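Local coordinates for pancreatic lipase related protein 2 (Equus caballus, PDB 1W52) that probably hydrolyses the ester bonds of triacylglycerols and galactolipids, releasing fatty acids, at residues D178-D186 / P210-Q221; R341-G352 / P415-S426. One frame throughout, in Å; residues are numbered along the deposited sequence.

Contact 1: residues D178-D186 / P210-Q221; sequences DPAEPCFQD and PMLPSLGFGMSQ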
loop_
_atom_site.group_PDB
_atom_site.type_symbol
_atom_site.label_atom_id
_atom_site.label_comp_id
_atom_site.label_asym_id
_atom_site.label_seq_id
_atom_site.Cartn_x
_atom_site.Cartn_y
_atom_site.Cartn_z
ATOM N N ASP A 178 -2.441 3.663 -4.917
ATOM C CA ASP A 178 -2.310 5.126 -5.026
ATOM C C ASP A 178 -3.076 5.771 -6.179
ATOM O O ASP A 178 -2.528 6.154 -7.219
ATOM C CB ASP A 178 -0.860 5.519 -5.096
ATOM C CG ASP A 178 -0.630 6.974 -4.741
ATOM O OD1 ASP A 178 -1.151 7.501 -3.681
ATOM O OD2 ASP A 178 0.100 7.646 -5.505
ATOM N N PRO A 179 -4.377 5.897 -5.978
ATOM C CA PRO A 179 -5.247 6.465 -7.013
ATOM C C PRO A 179 -4.759 7.849 -7.414
ATOM O O PRO A 179 -4.382 8.638 -6.574
ATOM C CB PRO A 179 -6.602 6.554 -6.326
ATOM C CG PRO A 179 -6.512 5.575 -5.144
ATOM C CD PRO A 179 -5.094 5.494 -4.750
ATOM N N ALA A 180 -4.802 8.140 -8.702
ATOM C CA ALA A 180 -4.327 9.410 -9.219
ATOM C C ALA A 180 -5.111 10.560 -8.621
ATOM O O ALA A 180 -6.312 10.418 -8.363
ATOM C CB ALA A 180 -4.464 9.427 -10.710
ATOM N N GLU A 181 -4.426 11.686 -8.423
ATOM C CA GLU A 181 -5.047 12.909 -7.944
ATOM C C GLU A 181 -5.597 13.810 -9.058
ATOM O O GLU A 181 -6.780 14.043 -9.084
ATOM C CB GLU A 181 -4.089 13.694 -7.067
ATOM C CG GLU A 181 -4.766 14.908 -6.477
ATOM C CD GLU A 181 -3.915 15.666 -5.486
ATOM O OE1 GLU A 181 -2.864 15.131 -4.947
ATOM O OE2 GLU A 181 -4.358 16.804 -5.236
ATOM N N PRO A 182 -4.745 14.339 -9.949
ATOM C CA PRO A 182 -5.187 15.261 -11.012
ATOM C C PRO A 182 -6.440 14.818 -11.711
ATOM O O PRO A 182 -6.417 13.733 -12.252
ATOM C CB PRO A 182 -4.063 15.170 -12.022
ATOM C CG PRO A 182 -2.884 14.890 -11.221
ATOM C CD PRO A 182 -3.299 14.081 -10.066
ATOM N N CYS A 183 -7.490 15.635 -11.727
ATOM C CA CYS A 183 -8.751 15.301 -12.394
ATOM C C CYS A 183 -9.701 14.417 -11.604
ATOM O O CYS A 183 -10.794 14.225 -12.042
ATOM C CB CYS A 183 -8.513 14.653 -13.741
ATOM S SG CYS A 183 -7.507 15.674 -14.780
ATOM N N PHE A 184 -9.320 13.955 -10.422
ATOM C CA PHE A 184 -10.129 13.060 -9.617
ATOM C C PHE A 184 -10.330 13.578 -8.193
ATOM O O PHE A 184 -11.428 13.741 -7.728
ATOM C CB PHE A 184 -9.441 11.711 -9.570
ATOM C CG PHE A 184 -9.249 11.074 -10.906
ATOM C CD1 PHE A 184 -10.297 10.476 -11.539
ATOM C CD2 PHE A 184 -8.024 11.042 -11.512
ATOM C CE1 PHE A 184 -10.130 9.859 -12.740
ATOM C CE2 PHE A 184 -7.837 10.401 -12.749
ATOM C CZ PHE A 184 -8.902 9.817 -13.354
ATOM N N GLN A 185 -9.288 13.838 -7.443
ATOM C CA GLN A 185 -9.551 14.377 -6.101
ATOM C C GLN A 185 -10.683 15.418 -6.166
ATOM O O GLN A 185 -10.721 16.259 -7.077
ATOM C CB GLN A 185 -8.301 14.981 -5.460
ATOM C CG GLN A 185 -8.447 15.117 -3.970
ATOM C CD GLN A 185 -7.220 14.627 -3.224
ATOM O OE1 GLN A 185 -6.675 13.563 -3.507
ATOM N NE2 GLN A 185 -6.798 15.384 -2.261
ATOM N N ASP A 186 -11.603 15.311 -5.200
ATOM C CA ASP A 186 -12.844 16.143 -5.066
ATOM C C ASP A 186 -13.651 16.245 -6.370
ATOM O O ASP A 186 -13.904 17.298 -6.879
ATOM C CB ASP A 186 -12.536 17.539 -4.554
ATOM C CG ASP A 186 -11.561 17.558 -3.392
ATOM O OD1 ASP A 186 -11.498 16.579 -2.569
ATOM O OD2 ASP A 186 -10.830 18.579 -3.216
ATOM N N PRO A 210 0.228 17.204 -2.065
ATOM C CA PRO A 210 -0.623 17.886 -3.042
ATOM C C PRO A 210 -0.065 17.908 -4.421
ATOM O O PRO A 210 1.048 18.317 -4.626
ATOM C CB PRO A 210 -0.797 19.286 -2.474
ATOM C CG PRO A 210 -0.069 19.336 -1.266
ATOM C CD PRO A 210 0.542 18.056 -0.918
ATOM N N MET A 211 -0.831 17.450 -5.386
ATOM C CA MET A 211 -0.333 17.464 -6.759
ATOM C C MET A 211 0.117 18.880 -7.123
ATOM O O MET A 211 1.176 19.089 -7.635
ATOM C CB MET A 211 -1.422 17.073 -7.726
ATOM C CG MET A 211 -1.009 17.335 -9.149
ATOM S SD MET A 211 0.142 16.043 -9.596
ATOM C CE MET A 211 0.536 16.623 -11.306
ATOM N N LEU A 212 -0.737 19.841 -6.841
ATOM C CA LEU A 212 -0.462 21.191 -7.205
ATOM C C LEU A 212 0.219 22.013 -6.127
ATOM O O LEU A 212 0.060 21.786 -4.940
ATOM C CB LEU A 212 -1.740 21.866 -7.632
ATOM C CG LEU A 212 -2.158 21.575 -9.056
ATOM C CD1 LEU A 212 -3.181 22.635 -9.373
ATOM C CD2 LEU A 212 -1.020 21.574 -10.059
ATOM N N PRO A 213 0.802 23.129 -6.588
ATOM C CA PRO A 213 2.178 23.476 -6.262
ATOM C C PRO A 213 2.840 22.419 -5.459
ATOM O O PRO A 213 2.791 22.724 -4.268
ATOM C CB PRO A 213 1.954 24.776 -5.447
ATOM C CG PRO A 213 0.697 25.565 -6.368
ATOM C CD PRO A 213 0.118 24.336 -7.187
ATOM N N SER A 214 3.363 21.289 -5.996
ATOM C CA SER A 214 4.013 20.257 -5.112
ATOM C C SER A 214 4.186 18.780 -5.607
ATOM O O SER A 214 5.024 17.986 -5.112
ATOM C CB SER A 214 3.291 20.242 -3.754
ATOM O OG SER A 214 3.680 19.202 -2.928
ATOM N N LEU A 215 3.348 18.398 -6.554
ATOM C CA LEU A 215 3.547 17.190 -7.363
ATOM C C LEU A 215 3.351 15.823 -6.670
ATOM O O LEU A 215 3.989 14.867 -6.990
ATOM C CB LEU A 215 4.895 17.281 -8.065
ATOM C CG LEU A 215 4.785 17.859 -9.495
ATOM C CD1 LEU A 215 4.167 19.230 -9.556
ATOM C CD2 LEU A 215 6.164 17.871 -10.239
ATOM N N GLY A 216 2.438 15.733 -5.733
ATOM C CA GLY A 216 2.080 14.462 -5.177
ATOM C C GLY A 216 0.916 13.856 -5.954
ATOM O O GLY A 216 -0.311 14.082 -5.644
ATOM N N PHE A 217 1.335 13.047 -6.924
ATOM C CA PHE A 217 0.469 12.347 -7.862
ATOM C C PHE A 217 -0.670 11.554 -7.251
ATOM O O PHE A 217 -1.672 11.275 -7.916
ATOM C CB PHE A 217 1.328 11.411 -8.708
ATOM C CG PHE A 217 2.225 12.137 -9.668
ATOM C CD1 PHE A 217 1.695 13.073 -10.575
ATOM C CD2 PHE A 217 3.594 11.929 -9.661
ATOM C CE1 PHE A 217 2.518 13.747 -11.426
ATOM C CE2 PHE A 217 4.395 12.580 -10.534
ATOM C CZ PHE A 217 3.870 13.480 -11.398
ATOM N N GLY A 218 -0.488 11.163 -5.991
ATOM C CA GLY A 218 -1.520 10.507 -5.204
ATOM C C GLY A 218 -2.557 11.401 -4.533
ATOM O O GLY A 218 -2.290 12.603 -4.145
ATOM N N MET A 219 -3.725 10.771 -4.375
ATOM C CA MET A 219 -4.879 11.348 -3.722
ATOM C C MET A 219 -4.681 11.266 -2.258
ATOM O O MET A 219 -4.327 10.216 -1.760
ATOM C CB MET A 219 -6.156 10.563 -4.030
ATOM C CG MET A 219 -6.607 10.691 -5.429
ATOM S SD MET A 219 -8.237 10.044 -5.741
ATOM C CE MET A 219 -9.109 10.970 -4.678
ATOM N N SER A 220 -4.936 12.361 -1.572
ATOM C CA SER A 220 -4.985 12.372 -0.117
ATOM C C SER A 220 -6.383 11.958 0.426
ATOM O O SER A 220 -6.518 11.432 1.530
ATOM C CB SER A 220 -4.660 13.778 0.343
ATOM O OG SER A 220 -5.607 14.710 -0.176
ATOM N N GLN A 221 -7.403 12.242 -0.371
ATOM C CA GLN A 221 -8.783 11.900 -0.100
ATOM C C GLN A 221 -9.040 10.453 0.191
ATOM O O GLN A 221 -8.699 9.606 -0.608
ATOM C CB GLN A 221 -9.600 12.256 -1.326
ATOM C CG GLN A 221 -11.073 12.097 -1.146
ATOM C CD GLN A 221 -11.913 12.905 -2.177
ATOM O OE1 GLN A 221 -11.672 12.859 -3.394
ATOM N NE2 GLN A 221 -12.912 13.617 -1.677
#

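Contact 2: residues R341-G352 / P415-S426; sequences RYRVSITLAGSG and PQLGASRITVQS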
loop_
_atom_site.group_PDB
_atom_site.type_symbol
_atom_site.label_atom_id
_atom_site.label_comp_id
_atom_site.label_asym_id
_atom_site.label_seq_id
_atom_site.Cartn_x
_atom_site.Cartn_y
_atom_site.Cartn_z
ATOM N N ARG A 341 6.441 -3.876 14.071
ATOM C CA ARG A 341 6.506 -2.803 15.009
ATOM C C ARG A 341 6.547 -3.357 16.406
ATOM O O ARG A 341 5.804 -4.280 16.750
ATOM C CB ARG A 341 5.305 -1.923 14.863
ATOM C CG ARG A 341 5.412 -0.681 15.631
ATOM C CD ARG A 341 4.277 0.231 15.313
ATOM N NE ARG A 341 4.398 1.613 15.777
ATOM C CZ ARG A 341 5.234 2.498 15.263
ATOM N NH1 ARG A 341 6.088 2.136 14.276
ATOM N NH2 ARG A 341 5.204 3.763 15.735
ATOM N N TYR A 342 7.413 -2.763 17.216
ATOM C CA TYR A 342 7.608 -3.145 18.597
ATOM C C TYR A 342 7.563 -1.897 19.439
ATOM O O TYR A 342 7.942 -0.847 18.965
ATOM C CB TYR A 342 8.948 -3.837 18.701
ATOM C CG TYR A 342 9.004 -5.140 17.910
ATOM C CD1 TYR A 342 9.502 -5.149 16.635
ATOM C CD2 TYR A 342 8.562 -6.371 18.457
ATOM C CE1 TYR A 342 9.578 -6.338 15.886
ATOM C CE2 TYR A 342 8.630 -7.575 17.712
ATOM C CZ TYR A 342 9.151 -7.549 16.414
ATOM O OH TYR A 342 9.258 -8.684 15.602
ATOM N N ARG A 343 7.045 -1.967 20.657
ATOM C CA ARG A 343 7.254 -0.862 21.622
ATOM C C ARG A 343 8.428 -1.135 22.582
ATOM O O ARG A 343 8.652 -2.290 22.984
ATOM C CB ARG A 343 6.034 -0.614 22.461
ATOM C CG ARG A 343 6.268 0.475 23.432
ATOM C CD ARG A 343 5.005 0.952 24.071
ATOM N NE ARG A 343 4.104 1.525 23.088
ATOM C CZ ARG A 343 2.906 2.029 23.351
ATOM N NH1 ARG A 343 2.405 2.043 24.586
ATOM N NH2 ARG A 343 2.194 2.537 22.362
ATOM N N VAL A 344 9.164 -0.074 22.937
ATOM C CA VAL A 344 10.366 -0.184 23.787
ATOM C C VAL A 344 10.392 0.891 24.866
ATOM O O VAL A 344 10.618 2.073 24.593
ATOM C CB VAL A 344 11.676 -0.135 23.001
ATOM C CG1 VAL A 344 12.773 0.113 23.923
ATOM C CG2 VAL A 344 11.948 -1.456 22.267
ATOM N N SER A 345 10.153 0.447 26.098
ATOM C CA SER A 345 10.269 1.296 27.272
ATOM C C SER A 345 11.617 1.098 27.918
ATOM O O SER A 345 12.201 0.003 27.835
ATOM C CB SER A 345 9.181 0.992 28.298
ATOM O OG SER A 345 7.935 0.743 27.661
ATOM N N ILE A 346 12.093 2.187 28.536
ATOM C CA ILE A 346 13.285 2.204 29.383
ATOM C C ILE A 346 13.051 3.220 30.520
ATOM O O ILE A 346 12.856 4.402 30.266
ATOM C CB ILE A 346 14.570 2.491 28.534
ATOM C CG1 ILE A 346 15.036 1.178 27.861
ATOM C CG2 ILE A 346 15.669 3.058 29.400
ATOM C CD1 ILE A 346 16.245 1.232 26.901
ATOM N N THR A 347 12.992 2.706 31.752
ATOM C CA THR A 347 12.984 3.500 32.985
ATOM C C THR A 347 14.404 3.566 33.523
ATOM O O THR A 347 15.104 2.545 33.587
ATOM C CB THR A 347 12.060 2.857 34.059
ATOM O OG1 THR A 347 10.692 3.192 33.809
ATOM C CG2 THR A 347 12.324 3.445 35.451
ATOM N N LEU A 348 14.824 4.760 33.929
ATOM C CA LEU A 348 16.227 4.977 34.269
ATOM C C LEU A 348 16.548 4.585 35.701
ATOM O O LEU A 348 15.682 4.129 36.449
ATOM C CB LEU A 348 16.636 6.427 33.979
ATOM C CG LEU A 348 16.833 6.710 32.482
ATOM C CD1 LEU A 348 17.274 8.137 32.299
ATOM C CD2 LEU A 348 17.839 5.755 31.797
ATOM N N ALA A 349 17.815 4.724 36.059
ATOM C CA ALA A 349 18.256 4.429 37.402
ATOM C C ALA A 349 19.457 5.312 37.734
ATOM O O ALA A 349 19.769 6.249 36.987
ATOM C CB ALA A 349 18.597 2.952 37.507
ATOM N N GLY A 350 20.086 5.042 38.879
ATOM C CA GLY A 350 21.355 5.654 39.257
ATOM C C GLY A 350 21.251 6.813 40.238
ATOM O O GLY A 350 20.282 6.914 41.008
ATOM N N SER A 351 22.267 7.686 40.199
ATOM C CA SER A 351 22.366 8.836 41.103
ATOM C C SER A 351 22.506 10.165 40.354
ATOM O O SER A 351 21.720 11.097 40.563
ATOM C CB SER A 351 23.550 8.651 42.066
ATOM O OG SER A 351 23.278 9.217 43.342
ATOM N N GLY A 352 23.505 10.254 39.487
ATOM C CA GLY A 352 23.819 11.512 38.833
ATOM C C GLY A 352 23.047 11.734 37.547
ATOM O O GLY A 352 22.731 10.778 36.850
ATOM N N PRO A 415 28.112 9.407 36.285
ATOM C CA PRO A 415 27.438 8.528 37.264
ATOM C C PRO A 415 27.282 7.054 36.845
ATOM O O PRO A 415 27.656 6.679 35.732
ATOM C CB PRO A 415 26.066 9.195 37.451
ATOM C CG PRO A 415 26.209 10.550 36.779
ATOM C CD PRO A 415 27.150 10.342 35.663
ATOM N N GLN A 416 26.748 6.229 37.742
ATOM C CA GLN A 416 26.640 4.791 37.490
ATOM C C GLN A 416 25.203 4.463 37.123
ATOM O O GLN A 416 24.417 4.036 37.974
ATOM C CB GLN A 416 27.106 3.996 38.716
ATOM C CG GLN A 416 28.497 4.409 39.226
ATOM C CD GLN A 416 29.264 3.264 39.879
ATOM O OE1 GLN A 416 29.050 2.963 41.053
ATOM N NE2 GLN A 416 30.162 2.634 39.122
ATOM N N LEU A 417 24.873 4.657 35.843
ATOM C CA LEU A 417 23.469 4.833 35.434
ATOM C C LEU A 417 22.634 3.541 35.206
ATOM O O LEU A 417 21.681 3.283 35.964
ATOM C CB LEU A 417 23.355 5.821 34.249
ATOM C CG LEU A 417 22.301 6.934 34.485
ATOM C CD1 LEU A 417 22.667 7.838 35.662
ATOM C CD2 LEU A 417 22.040 7.805 33.252
ATOM N N GLY A 418 22.967 2.747 34.186
ATOM C CA GLY A 418 22.198 1.545 33.855
ATOM C C GLY A 418 20.735 1.732 33.426
ATOM O O GLY A 418 20.357 2.712 32.780
ATOM N N ALA A 419 19.896 0.765 33.768
ATOM C CA ALA A 419 18.490 0.821 33.404
ATOM C C ALA A 419 17.782 -0.237 34.203
ATOM O O ALA A 419 17.974 -1.441 33.966
ATOM C CB ALA A 419 18.297 0.568 31.932
ATOM N N SER A 420 16.995 0.233 35.172
ATOM C CA SER A 420 16.174 -0.616 36.042
ATOM C C SER A 420 15.408 -1.653 35.215
ATOM O O SER A 420 15.546 -2.875 35.434
ATOM C CB SER A 420 15.196 0.261 36.854
ATOM O OG SER A 420 14.311 -0.506 37.654
ATOM N N ARG A 421 14.618 -1.148 34.257
ATOM C CA ARG A 421 13.797 -1.995 33.395
ATOM C C ARG A 421 13.680 -1.462 31.948
ATOM O O ARG A 421 13.800 -0.262 31.689
ATOM C CB ARG A 421 12.426 -2.258 34.064
ATOM C CG ARG A 421 12.550 -2.992 35.435
ATOM C CD ARG A 421 11.251 -3.303 36.178
ATOM N NE ARG A 421 11.500 -3.542 37.605
ATOM C CZ ARG A 421 10.636 -4.086 38.461
ATOM N NH1 ARG A 421 9.428 -4.472 38.065
ATOM N NH2 ARG A 421 10.985 -4.247 39.733
ATOM N N ILE A 422 13.505 -2.416 31.026
ATOM C CA ILE A 422 13.304 -2.195 29.588
ATOM C C ILE A 422 12.087 -3.014 29.093
ATOM O O ILE A 422 12.247 -4.087 28.489
ATOM C CB ILE A 422 14.567 -2.630 28.764
ATOM C CG1 ILE A 422 15.825 -1.901 29.237
ATOM C CG2 ILE A 422 14.357 -2.410 27.247
ATOM C CD1 ILE A 422 17.084 -2.314 28.475
ATOM N N THR A 423 10.876 -2.524 29.352
ATOM C CA THR A 423 9.666 -3.129 28.782
ATOM C C THR A 423 9.795 -3.216 27.243
ATOM O O THR A 423 9.787 -2.189 26.570
ATOM C CB THR A 423 8.406 -2.285 29.175
ATOM O OG1 THR A 423 8.243 -2.231 30.599
ATOM C CG2 THR A 423 7.140 -2.920 28.679
ATOM N N VAL A 424 9.954 -4.422 26.693
ATOM C CA VAL A 424 9.802 -4.625 25.240
ATOM C C VAL A 424 8.291 -4.839 24.931
ATOM O O VAL A 424 7.468 -4.833 25.864
ATOM C CB VAL A 424 10.710 -5.796 24.727
ATOM C CG1 VAL A 424 9.975 -6.757 23.768
ATOM C CG2 VAL A 424 11.913 -5.243 24.071
ATOM N N GLN A 425 7.923 -4.979 23.647
ATOM C CA GLN A 425 6.559 -5.404 23.255
ATOM C C GLN A 425 6.353 -5.623 21.743
ATOM O O GLN A 425 6.960 -4.942 20.933
ATOM C CB GLN A 425 5.528 -4.379 23.732
ATOM C CG GLN A 425 4.114 -4.845 23.566
ATOM C CD GLN A 425 3.140 -3.943 24.249
ATOM O OE1 GLN A 425 1.943 -4.173 24.174
ATOM N NE2 GLN A 425 3.642 -2.907 24.922
ATOM N N SER A 426 5.475 -6.558 21.381
ATOM C CA SER A 426 5.077 -6.743 19.982
ATOM C C SER A 426 3.798 -6.008 19.622
ATOM O O SER A 426 2.986 -5.678 20.485
ATOM C CB SER A 426 4.891 -8.196 19.623
ATOM O OG SER A 426 4.742 -8.293 18.227
#

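Contact 1: residues D178-D186 / P210-Q221
Met219 of the 210-221 loop lies along the backbone of 178-186. Met219 CB is 3.7 Å from Pro179 O. CG points away from its own carbonyl carbon (chi1 -70°) and passes beside the Ala180 carbonyl. Met219 SD reaches the Pro179 ring, 3.9 Å from Pro179 CB, with Phe184 CB a little further off. The sulfur also lies near the Ala180 carbonyl. The chain then bends at its last torsion, and Met219 CE ends 3.7 Å from Gln185 CA.

The backbones meet in a single bridge between Ala180 and Gly218. Met219 N donates to Pro179 O at 3.1 Å, and Glu181 N donates to Phe217 O at 2.8 Å. Further along, the extended Glu181 side chain brings OE1 to Met211 N at 3.1 Å. This N-H meets the oxygen from above the carboxylate plane. The Met211 side chain crosses the Pro182 ring at about a right angle, with Met211 SD 3.6 Å from Pro182 CG. At the other end, Asp186 N donates to Gln221 OE1 at 3.0 Å, from above the amide carbonyl plane.

Asp178, the probable charge-relay acid, has its carboxylate beside Gly218 CA. Asp178 OD2 is hydrogen-bonded to His265 ND1, and OD1 accepts from Thr206 N. The two loops follow the parallel strands 173-177 and 201-204 of the alpha/beta-hydrolase sheet. Helix 155-166 packs on Pro179, Ala180, Phe184 and Met219, while Tyr116 of helix 116-141 touches Ala180 and Phe184.

Contact 2: residues R341-G352 / P415-S426
Ile346 and Ile422 lie side by side and point the same way across two antiparallel segments of the PLAT domain, a beta-sandwich fold. Both side chains put CG1 opposite their own carbonyl carbon (chi1 -81° and -57°), which sets Ile346 CG1 against Ile422 CG1 at 3.5 Å. Their CD1 methyls end close together as well. The neighbouring pair, Val344 and Val424, crosses at a slant and touches through the CG2 methyls, 4.2 Å apart. These four residues are buried on one side of the pair of segments, where Phe435 of strand 435-436 packs on Ile422 and Val424.

The other side is more polar and partly exposed. Arg343 and Gln425 run alongside each other in the same direction, with their CB atoms 4.0 Å apart. The guanidinium and amide planes are turned 70° against each other, so the pair does not stack flat. The charged end of Arg343 goes to Asp388, with which its NE forms a salt bridge. Next on this side, Ser345 OG sits 3.4 Å from Thr423 CB. Thr347 turns its OG1 to the carbonyl of Ser383.

Tyr342 receives Gln425 O at the edge of its ring, near the ring plane, and the same oxygen accepts the Arg343 N-H. Toward 349-352, side chains of one segment meet the backbone of the other. There Ala349 CB meets Leu417 O at 3.5 Å, and the Pro415 ring packs on Gly352. Strand 387-391 lies beside 341-344 in the same sheet, bonding to Tyr342 and Val344. In the middle of the contact, Ser345 N donates to Thr423 O at 2.7 Å, in the plane of that carbonyl.

In the fold
The two contacts belong to different domains and do not touch. Their centres are 43 Å apart, and their nearest atoms are about 20 Å apart. Contact 1 is in the N-terminal lipase domain and is complete in the sequence before the first residue of contact 2. It holds Asp178, the acid of the probable triad with Ser154 and His265. It also lines the detergent pocket, since the Phe217 side chain is about 4 Å from a bound decylamine-N,N-dimethyl-N-oxide. Contact 2 is remote from the catalytic centre, the detergent pocket and the calcium ions. It joins two segments within the C-terminal PLAT domain, with its centre about 34 Å from the centre of the chain.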